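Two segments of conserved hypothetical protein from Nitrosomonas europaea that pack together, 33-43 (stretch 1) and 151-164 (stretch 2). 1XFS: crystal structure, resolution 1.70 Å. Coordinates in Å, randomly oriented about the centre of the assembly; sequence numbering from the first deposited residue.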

ATOM      1  N   GLU A  33     -19.510   1.505 -13.223  1.00 17.80           N
ATOM      2  CA  GLU A  33     -20.501   2.048 -14.147  1.00 20.10           C
ATOM      3  C   GLU A  33     -20.580   3.572 -14.095  1.00 20.18           C
ATOM      4  O   GLU A  33     -20.938   4.216 -15.084  1.00 20.48           O
ATOM      5  CB  GLU A  33     -21.881   1.446 -13.864  1.00 24.01           C
ATOM      6  CG  GLU A  33     -22.077   0.046 -14.436  1.00 29.31           C
ATOM      7  CD  GLU A  33     -22.249   0.045 -15.948  1.00 32.20           C
ATOM      8  OE1 GLU A  33     -23.341   0.423 -16.426  1.00 33.56           O
ATOM      9  OE2 GLU A  33     -21.291  -0.318 -16.664  1.00 34.51           O
ATOM     10  N   LEU A  34     -20.252   4.147 -12.940  1.00 17.17           N
ATOM     11  CA  LEU A  34     -20.268   5.598 -12.767  1.00 15.66           C
ATOM     12  C   LEU A  34     -18.880   6.171 -13.033  1.00 14.63           C
ATOM     13  O   LEU A  34     -18.733   7.195 -13.697  1.00 13.93           O
ATOM     14  CB  LEU A  34     -20.714   5.959 -11.345  1.00 17.15           C
ATOM     15  CG  LEU A  34     -22.177   5.639 -11.018  1.00 18.93           C
ATOM     16  CD1 LEU A  34     -22.469   5.879  -9.537  1.00 18.09           C
ATOM     17  CD2 LEU A  34     -23.070   6.515 -11.885  1.00 19.26           C
ATOM     18  N   LEU A  35     -17.862   5.498 -12.507  1.00 13.11           N
ATOM     19  CA  LEU A  35     -16.482   5.924 -12.688  1.00 12.58           C
ATOM     20  C   LEU A  35     -16.121   6.153 -14.148  1.00 16.07           C
ATOM     21  O   LEU A  35     -15.478   7.142 -14.486  1.00 14.81           O
ATOM     22  CB  LEU A  35     -15.533   4.880 -12.104  1.00 12.75           C
ATOM     23  CG  LEU A  35     -15.324   4.928 -10.590  1.00 12.85           C
ATOM     24  CD1 LEU A  35     -14.645   3.644 -10.117  1.00 12.31           C
ATOM     25  CD2 LEU A  35     -14.478   6.143 -10.238  1.00 13.04           C
ATOM     26  N   LYS A  36     -16.538   5.243 -15.016  1.00 17.04           N
ATOM     27  CA  LYS A  36     -16.198   5.374 -16.425  1.00 21.16           C
ATOM     28  C   LYS A  36     -16.809   6.599 -17.096  1.00 22.46           C
ATOM     29  O   LYS A  36     -16.499   6.893 -18.250  1.00 23.44           O
ATOM     30  CB  LYS A  36     -16.604   4.116 -17.188  1.00 23.14           C
ATOM     31  CG  LYS A  36     -18.093   3.918 -17.325  1.00 25.60           C
ATOM     32  CD  LYS A  36     -18.377   2.673 -18.139  1.00 28.28           C
ATOM     33  CE  LYS A  36     -19.834   2.601 -18.548  1.00 30.13           C
ATOM     34  NZ  LYS A  36     -20.751   2.605 -17.383  1.00 32.08           N
ATOM     35  N   LYS A  37     -17.658   7.321 -16.374  1.00 22.67           N
ATOM     36  CA  LYS A  37     -18.294   8.505 -16.938  1.00 23.93           C
ATOM     37  C   LYS A  37     -17.788   9.843 -16.411  1.00 23.63           C
ATOM     38  O   LYS A  37     -18.342  10.884 -16.767  1.00 26.99           O
ATOM     39  CB  LYS A  37     -19.806   8.432 -16.740  1.00 25.33           C
ATOM     40  CG  LYS A  37     -20.464   7.322 -17.526  1.00 28.46           C
ATOM     41  CD  LYS A  37     -21.962   7.367 -17.369  1.00 32.36           C
ATOM     42  CE  LYS A  37     -22.628   6.355 -18.272  1.00 33.28           C
ATOM     43  NZ  LYS A  37     -24.105   6.443 -18.155  1.00 36.54           N
ATOM     44  N   TRP A  38     -16.749   9.835 -15.581  1.00 19.86           N
ATOM     45  CA  TRP A  38     -16.231  11.090 -15.034  1.00 18.38           C
ATOM     46  C   TRP A  38     -14.770  11.072 -14.595  1.00 16.87           C
ATOM     47  O   TRP A  38     -14.131  12.119 -14.517  1.00 14.17           O
ATOM     48  CB  TRP A  38     -17.068  11.522 -13.824  1.00 17.25           C
ATOM     49  CG  TRP A  38     -16.823  10.670 -12.596  1.00 15.08           C
ATOM     50  CD1 TRP A  38     -17.505   9.547 -12.222  1.00 15.10           C
ATOM     51  CD2 TRP A  38     -15.799  10.865 -11.607  1.00 14.58           C
ATOM     52  NE1 TRP A  38     -16.970   9.032 -11.064  1.00 14.00           N
ATOM     53  CE2 TRP A  38     -15.922   9.822 -10.664  1.00 13.31           C
ATOM     54  CE3 TRP A  38     -14.787  11.820 -11.430  1.00 12.91           C
ATOM     55  CZ2 TRP A  38     -15.075   9.705  -9.554  1.00 14.38           C
ATOM     56  CZ3 TRP A  38     -13.942  11.707 -10.328  1.00 14.93           C
ATOM     57  CH2 TRP A  38     -14.093  10.653  -9.402  1.00 12.79           C
ATOM     58  N   PHE A  39     -14.256   9.879 -14.302  1.00 16.54           N
ATOM     59  CA  PHE A  39     -12.892   9.695 -13.807  1.00 17.10           C
ATOM     60  C   PHE A  39     -11.787  10.361 -14.621  1.00 15.90           C
ATOM     61  O   PHE A  39     -10.755  10.745 -14.071  1.00 15.35           O
ATOM     62  CB  PHE A  39     -12.609   8.197 -13.658  1.00 16.58           C
ATOM     63  CG  PHE A  39     -11.448   7.879 -12.766  1.00 18.09           C
ATOM     64  CD1 PHE A  39     -11.474   8.215 -11.412  1.00 19.29           C
ATOM     65  CD2 PHE A  39     -10.335   7.216 -13.272  1.00 19.11           C
ATOM     66  CE1 PHE A  39     -10.406   7.890 -10.575  1.00 19.40           C
ATOM     67  CE2 PHE A  39      -9.261   6.886 -12.442  1.00 20.59           C
ATOM     68  CZ  PHE A  39      -9.296   7.223 -11.090  1.00 19.47           C
ATOM     69  N   VAL A  40     -11.994  10.488 -15.928  1.00 16.75           N
ATOM     70  CA  VAL A  40     -11.008  11.138 -16.779  1.00 18.20           C
ATOM     71  C   VAL A  40     -11.655  12.350 -17.438  1.00 17.33           C
ATOM     72  O   VAL A  40     -12.838  12.329 -17.782  1.00 18.92           O
ATOM     73  CB  VAL A  40     -10.462  10.184 -17.877  1.00 18.12           C
ATOM     74  CG1 VAL A  40      -9.696   9.038 -17.223  1.00 20.30           C
ATOM     75  CG2 VAL A  40     -11.601   9.646 -18.729  1.00 19.28           C
ATOM     76  N   PRO A  41     -10.891  13.435 -17.596  1.00 19.93           N
ATOM     77  CA  PRO A  41     -11.393  14.663 -18.214  1.00 21.28           C
ATOM     78  C   PRO A  41     -11.531  14.523 -19.723  1.00 22.81           C
ATOM     79  O   PRO A  41     -10.583  14.134 -20.402  1.00 22.06           O
ATOM     80  CB  PRO A  41     -10.343  15.694 -17.817  1.00 21.54           C
ATOM     81  CG  PRO A  41      -9.082  14.882 -17.809  1.00 22.79           C
ATOM     82  CD  PRO A  41      -9.514  13.617 -17.105  1.00 20.04           C
ATOM     83  N   LYS A  42     -12.719  14.827 -20.236  1.00 23.55           N
ATOM     84  CA  LYS A  42     -12.978  14.754 -21.670  1.00 27.44           C
ATOM     85  C   LYS A  42     -11.976  15.668 -22.368  1.00 27.48           C
ATOM     86  O   LYS A  42     -11.459  16.603 -21.757  1.00 28.24           O
ATOM     87  CB  LYS A  42     -14.405  15.206 -21.974  1.00 28.01           C
ATOM     88  CG  LYS A  42     -15.473  14.412 -21.242  1.00 32.71           C
ATOM     89  CD  LYS A  42     -16.872  14.871 -21.614  1.00 34.88           C
ATOM     90  CE  LYS A  42     -17.922  14.023 -20.913  1.00 37.51           C
ATOM     91  NZ  LYS A  42     -19.310  14.420 -21.274  1.00 38.00           N
ATOM     92  N   PRO A  43     -11.714  15.435 -23.666  1.00 28.75           N
ATOM     93  CA  PRO A  43     -12.266  14.372 -24.512  1.00 28.35           C
ATOM     94  C   PRO A  43     -11.809  12.956 -24.175  1.00 28.27           C
ATOM     95  O   PRO A  43     -12.242  11.993 -24.814  1.00 27.94           O
ATOM     96  CB  PRO A  43     -11.843  14.805 -25.913  1.00 28.42           C
ATOM     97  CG  PRO A  43     -10.516  15.434 -25.664  1.00 29.74           C
ATOM     98  CD  PRO A  43     -10.784  16.279 -24.438  1.00 30.30           C
ATOM     99  N   GLU A 151      -5.880  21.369 -13.181  1.00 29.79           N
ATOM    100  CA  GLU A 151      -6.937  21.508 -14.179  1.00 29.12           C
ATOM    101  C   GLU A 151      -7.629  20.176 -14.439  1.00 27.19           C
ATOM    102  O   GLU A 151      -8.857  20.092 -14.438  1.00 25.99           O
ATOM    103  CB  GLU A 151      -6.374  22.036 -15.502  1.00 32.53           C
ATOM    104  CG  GLU A 151      -7.438  22.230 -16.580  1.00 36.69           C
ATOM    105  CD  GLU A 151      -6.853  22.585 -17.935  1.00 39.76           C
ATOM    106  OE1 GLU A 151      -7.640  22.835 -18.875  1.00 41.16           O
ATOM    107  OE2 GLU A 151      -5.610  22.609 -18.062  1.00 41.81           O
ATOM    108  N   GLY A 152      -6.825  19.144 -14.668  1.00 25.23           N
ATOM    109  CA  GLY A 152      -7.360  17.823 -14.941  1.00 23.17           C
ATOM    110  C   GLY A 152      -8.259  17.300 -13.845  1.00 20.99           C
ATOM    111  O   GLY A 152      -9.417  16.968 -14.094  1.00 20.07           O
ATOM    112  N   TRP A 153      -7.728  17.213 -12.631  1.00 21.57           N
ATOM    113  CA  TRP A 153      -8.506  16.727 -11.500  1.00 20.66           C
ATOM    114  C   TRP A 153      -9.707  17.628 -11.243  1.00 19.37           C
ATOM    115  O   TRP A 153     -10.792  17.147 -10.920  1.00 19.47           O
ATOM    116  CB  TRP A 153      -7.622  16.635 -10.252  1.00 24.63           C
ATOM    117  CG  TRP A 153      -6.757  15.401 -10.238  1.00 29.81           C
ATOM    118  CD1 TRP A 153      -5.898  14.987 -11.218  1.00 30.52           C
ATOM    119  CD2 TRP A 153      -6.682  14.415  -9.199  1.00 30.95           C
ATOM    120  NE1 TRP A 153      -5.298  13.807 -10.855  1.00 31.00           N
ATOM    121  CE2 TRP A 153      -5.760  13.433  -9.620  1.00 31.17           C
ATOM    122  CE3 TRP A 153      -7.307  14.267  -7.952  1.00 32.58           C
ATOM    123  CZ2 TRP A 153      -5.443  12.315  -8.839  1.00 31.57           C
ATOM    124  CZ3 TRP A 153      -6.993  13.154  -7.175  1.00 32.26           C
ATOM    125  CH2 TRP A 153      -6.068  12.194  -7.623  1.00 31.72           C
ATOM    126  N   GLY A 154      -9.515  18.934 -11.401  1.00 18.58           N
ATOM    127  CA  GLY A 154     -10.613  19.865 -11.197  1.00 18.68           C
ATOM    128  C   GLY A 154     -11.761  19.581 -12.148  1.00 19.16           C
ATOM    129  O   GLY A 154     -12.931  19.634 -11.768  1.00 20.22           O
ATOM    130  N   THR A 155     -11.422  19.277 -13.397  1.00 17.80           N
ATOM    131  CA  THR A 155     -12.417  18.968 -14.410  1.00 17.39           C
ATOM    132  C   THR A 155     -13.153  17.668 -14.098  1.00 16.46           C
ATOM    133  O   THR A 155     -14.365  17.564 -14.314  1.00 14.68           O
ATOM    134  CB  THR A 155     -11.766  18.862 -15.812  1.00 17.48           C
ATOM    135  OG1 THR A 155     -11.276  20.149 -16.206  1.00 21.22           O
ATOM    136  CG2 THR A 155     -12.773  18.375 -16.846  1.00 18.85           C
ATOM    137  N   THR A 156     -12.435  16.673 -13.584  1.00 16.39           N
ATOM    138  CA  THR A 156     -13.085  15.406 -13.273  1.00 16.55           C
ATOM    139  C   THR A 156     -14.119  15.573 -12.169  1.00 15.15           C
ATOM    140  O   THR A 156     -15.177  14.958 -12.220  1.00 14.59           O
ATOM    141  CB  THR A 156     -12.060  14.296 -12.870  1.00 17.65           C
ATOM    142  OG1 THR A 156     -11.444  14.621 -11.618  1.00 18.16           O
ATOM    143  CG2 THR A 156     -10.990  14.153 -13.939  1.00 19.62           C
ATOM    144  N   ILE A 157     -13.825  16.416 -11.186  1.00 16.17           N
ATOM    145  CA  ILE A 157     -14.767  16.634 -10.098  1.00 17.49           C
ATOM    146  C   ILE A 157     -16.021  17.324 -10.633  1.00 18.21           C
ATOM    147  O   ILE A 157     -17.132  17.034 -10.197  1.00 16.86           O
ATOM    148  CB  ILE A 157     -14.143  17.491  -8.972  1.00 18.22           C
ATOM    149  CG1 ILE A 157     -12.837  16.851  -8.496  1.00 21.38           C
ATOM    150  CG2 ILE A 157     -15.114  17.617  -7.808  1.00 17.75           C
ATOM    151  CD1 ILE A 157     -12.975  15.401  -8.077  1.00 24.44           C
ATOM    152  N   THR A 158     -15.844  18.229 -11.591  1.00 18.36           N
ATOM    153  CA  THR A 158     -16.985  18.926 -12.174  1.00 18.93           C
ATOM    154  C   THR A 158     -17.856  17.924 -12.929  1.00 18.13           C
ATOM    155  O   THR A 158     -19.082  17.981 -12.864  1.00 18.05           O
ATOM    156  CB  THR A 158     -16.519  20.048 -13.127  1.00 19.76           C
ATOM    157  OG1 THR A 158     -15.825  21.047 -12.368  1.00 19.29           O
ATOM    158  CG2 THR A 158     -17.710  20.695 -13.834  1.00 20.22           C
ATOM    159  N   GLN A 159     -17.216  16.994 -13.633  1.00 16.54           N
ATOM    160  CA  GLN A 159     -17.938  15.968 -14.373  1.00 16.91           C
ATOM    161  C   GLN A 159     -18.678  15.051 -13.408  1.00 17.49           C
ATOM    162  O   GLN A 159     -19.780  14.581 -13.692  1.00 17.64           O
ATOM    163  CB  GLN A 159     -16.963  15.158 -15.230  1.00 18.41           C
ATOM    164  CG  GLN A 159     -16.301  15.992 -16.314  1.00 19.19           C
ATOM    165  CD  GLN A 159     -15.239  15.242 -17.097  1.00 21.13           C
ATOM    166  OE1 GLN A 159     -14.695  15.765 -18.070  1.00 19.48           O
ATOM    167  NE2 GLN A 159     -14.936  14.018 -16.677  1.00 22.57           N
ATOM    168  N   LEU A 160     -18.061  14.794 -12.259  1.00 16.84           N
ATOM    169  CA  LEU A 160     -18.672  13.935 -11.249  1.00 16.06           C
ATOM    170  C   LEU A 160     -19.964  14.556 -10.724  1.00 16.20           C
ATOM    171  O   LEU A 160     -21.016  13.907 -10.703  1.00 16.28           O
ATOM    172  CB  LEU A 160     -17.703  13.718 -10.084  1.00 14.54           C
ATOM    173  CG  LEU A 160     -18.243  12.966  -8.865  1.00 14.51           C
ATOM    174  CD1 LEU A 160     -18.764  11.597  -9.287  1.00 13.28           C
ATOM    175  CD2 LEU A 160     -17.137  12.813  -7.824  1.00 12.70           C
ATOM    176  N   GLU A 161     -19.885  15.814 -10.303  1.00 16.69           N
ATOM    177  CA  GLU A 161     -21.056  16.496  -9.771  1.00 18.08           C
ATOM    178  C   GLU A 161     -22.171  16.541 -10.812  1.00 19.68           C
ATOM    179  O   GLU A 161     -23.341  16.357 -10.484  1.00 19.83           O
ATOM    180  CB  GLU A 161     -20.696  17.915  -9.331  1.00 20.35           C
ATOM    181  CG  GLU A 161     -21.769  18.572  -8.471  1.00 22.35           C
ATOM    182  CD  GLU A 161     -21.418  19.989  -8.072  1.00 23.32           C
ATOM    183  OE1 GLU A 161     -22.149  20.571  -7.242  1.00 24.30           O
ATOM    184  OE2 GLU A 161     -20.416  20.523  -8.594  1.00 25.95           O
ATOM    185  N   GLU A 162     -21.802  16.778 -12.066  1.00 19.96           N
ATOM    186  CA  GLU A 162     -22.780  16.842 -13.146  1.00 21.61           C
ATOM    187  C   GLU A 162     -23.479  15.499 -13.348  1.00 20.88           C
ATOM    188  O   GLU A 162     -24.686  15.439 -13.582  1.00 19.85           O
ATOM    189  CB  GLU A 162     -22.096  17.269 -14.448  1.00 24.33           C
ATOM    190  CG  GLU A 162     -23.019  17.314 -15.653  1.00 29.88           C
ATOM    191  CD  GLU A 162     -22.287  17.688 -16.927  1.00 32.92           C
ATOM    192  OE1 GLU A 162     -21.412  16.910 -17.365  1.00 34.90           O
ATOM    193  OE2 GLU A 162     -22.583  18.765 -17.487  1.00 36.20           O
ATOM    194  N   LEU A 163     -22.706  14.422 -13.254  1.00 19.35           N
ATOM    195  CA  LEU A 163     -23.228  13.074 -13.426  1.00 19.91           C
ATOM    196  C   LEU A 163     -24.216  12.674 -12.338  1.00 19.83           C
ATOM    197  O   LEU A 163     -25.309  12.180 -12.623  1.00 20.59           O
ATOM    198  CB  LEU A 163     -22.072  12.070 -13.447  1.00 19.94           C
ATOM    199  CG  LEU A 163     -22.440  10.583 -13.474  1.00 21.44           C
ATOM    200  CD1 LEU A 163     -23.091  10.238 -14.805  1.00 22.55           C
ATOM    201  CD2 LEU A 163     -21.184   9.741 -13.267  1.00 21.51           C
ATOM    202  N   LEU A 164     -23.824  12.886 -11.087  1.00 20.37           N
ATOM    203  CA  LEU A 164     -24.661  12.524  -9.949  1.00 20.70           C
ATOM    204  C   LEU A 164     -25.972  13.296  -9.885  1.00 22.26           C
ATOM    205  O   LEU A 164     -26.985  12.769  -9.425  1.00 22.60           O
ATOM    206  CB  LEU A 164     -23.872  12.710  -8.651  1.00 17.87           C
ATOM    207  CG  LEU A 164     -22.632  11.808  -8.539  1.00 16.79           C
ATOM    208  CD1 LEU A 164     -21.896  12.108  -7.241  1.00 16.99           C
ATOM    209  CD2 LEU A 164     -23.055  10.343  -8.590  1.00 17.14           C
TER
HETATM  210  O   HOH W   1     -10.165  11.829 -11.290  1.00 24.21           O
HETATM  211  O   HOH W   2     -19.079  16.445 -19.470  1.00 32.50           O

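Stretch 2 is a continuous helix, and stretch 1 a helical segment running into an irregular chain that lies along it; together they bury 626 Å², counting both sides. CA atoms are nearest across the contact at two places, Trp-38 CA to Gln-159 CA at 5.2 Å and Pro-41 CA to Thr-156 CA at 5.3 Å, so the shape of the contact is best read from these points.

The main projection is the Trp-38 indole. Its CA-to-CB bond points toward the helix, and with chi1 at 73° (p) and chi2 at -92° the ring lies against it, 126 Å² of the residue being covered by stretch 2. The hollow that receives it is lined by Thr-156, Ile-157, Leu-160 and Leu-163, while Gln-159 CB packs against Trp-38 CB at 3.9 Å. Leu-160 CD1 sits over one ring face, 3.6 Å from the centroid of the five-membered ring and 9° off its normal, the geometry of a CH-pi contact. Around this point the approaches are oblique: Thr-156 O lies 3.3 Å from Trp-38 CE3, Leu-163 CD2 is 3.8 Å from Trp-38 CD1, and Ile-157 CD1 reaches to 4.4 Å from Trp-38 CZ3. A flat, wide indole suits such a site, because one side chain can touch successive turns of the helix. Its polar NE1 is not left unpaired, being hydrogen-bonded elsewhere in the structure.

Leu-163 carries the apolar contact toward the start of stretch 1. With chi1 t and chi2 p, its CD2 lies 4.0 Å from Leu-34 CD2, 4.0 Å from Lys-37 CB and 3.6 Å from the carbonyl Leu-34 O. The same methyl touches both Trp-38 and Leu-34. Lys-37 contributes its CB here, while the end of its side chain leads away, as suits an exposed lysine.

Beyond the indole the chain exposes backbone polar groups, and Gln-159 answers them. Its extended side chain (chi1 m, chi2 t) presents both ends of the amide: NE2 donates to Val-40 O at 2.9 Å and 170°, and OE1 accepts from Lys-42 N at 3.1 Å and 169°. These nearly linear bonds clamp the backbone around Pro-41, whose CA is 3.5 Å from Gln-159 OE1. A primary amide suits the place by combining a donor and an acceptor.

The Pro-41 ring is the second bump. Its CD rests 3.5 Å from Thr-156 CG2, and its CB is 3.7 Å from Thr-155 CG2 and 4.0 Å from Gly-152 O. Gly-152 has no side chain; an ideal CB would point sideways and stand 4.4 Å from Pro-41 CG, too far to clash, so this contact does not require glycine. Thr-156 serves two ends: CG2 packs against Pro-41, while OG1 donates to Trp-153 O at 2.7 Å within its own helix. Water 1 bridges the stretches, its O donating to Thr-156 OG1 at 3.1 Å and to Phe-39 O at 3.0 Å. At the exposed margin, the O of water 2 accepts from Lys-42 NZ at 2.7 Å and donates to Glu-162 OE1 at 3.2 Å.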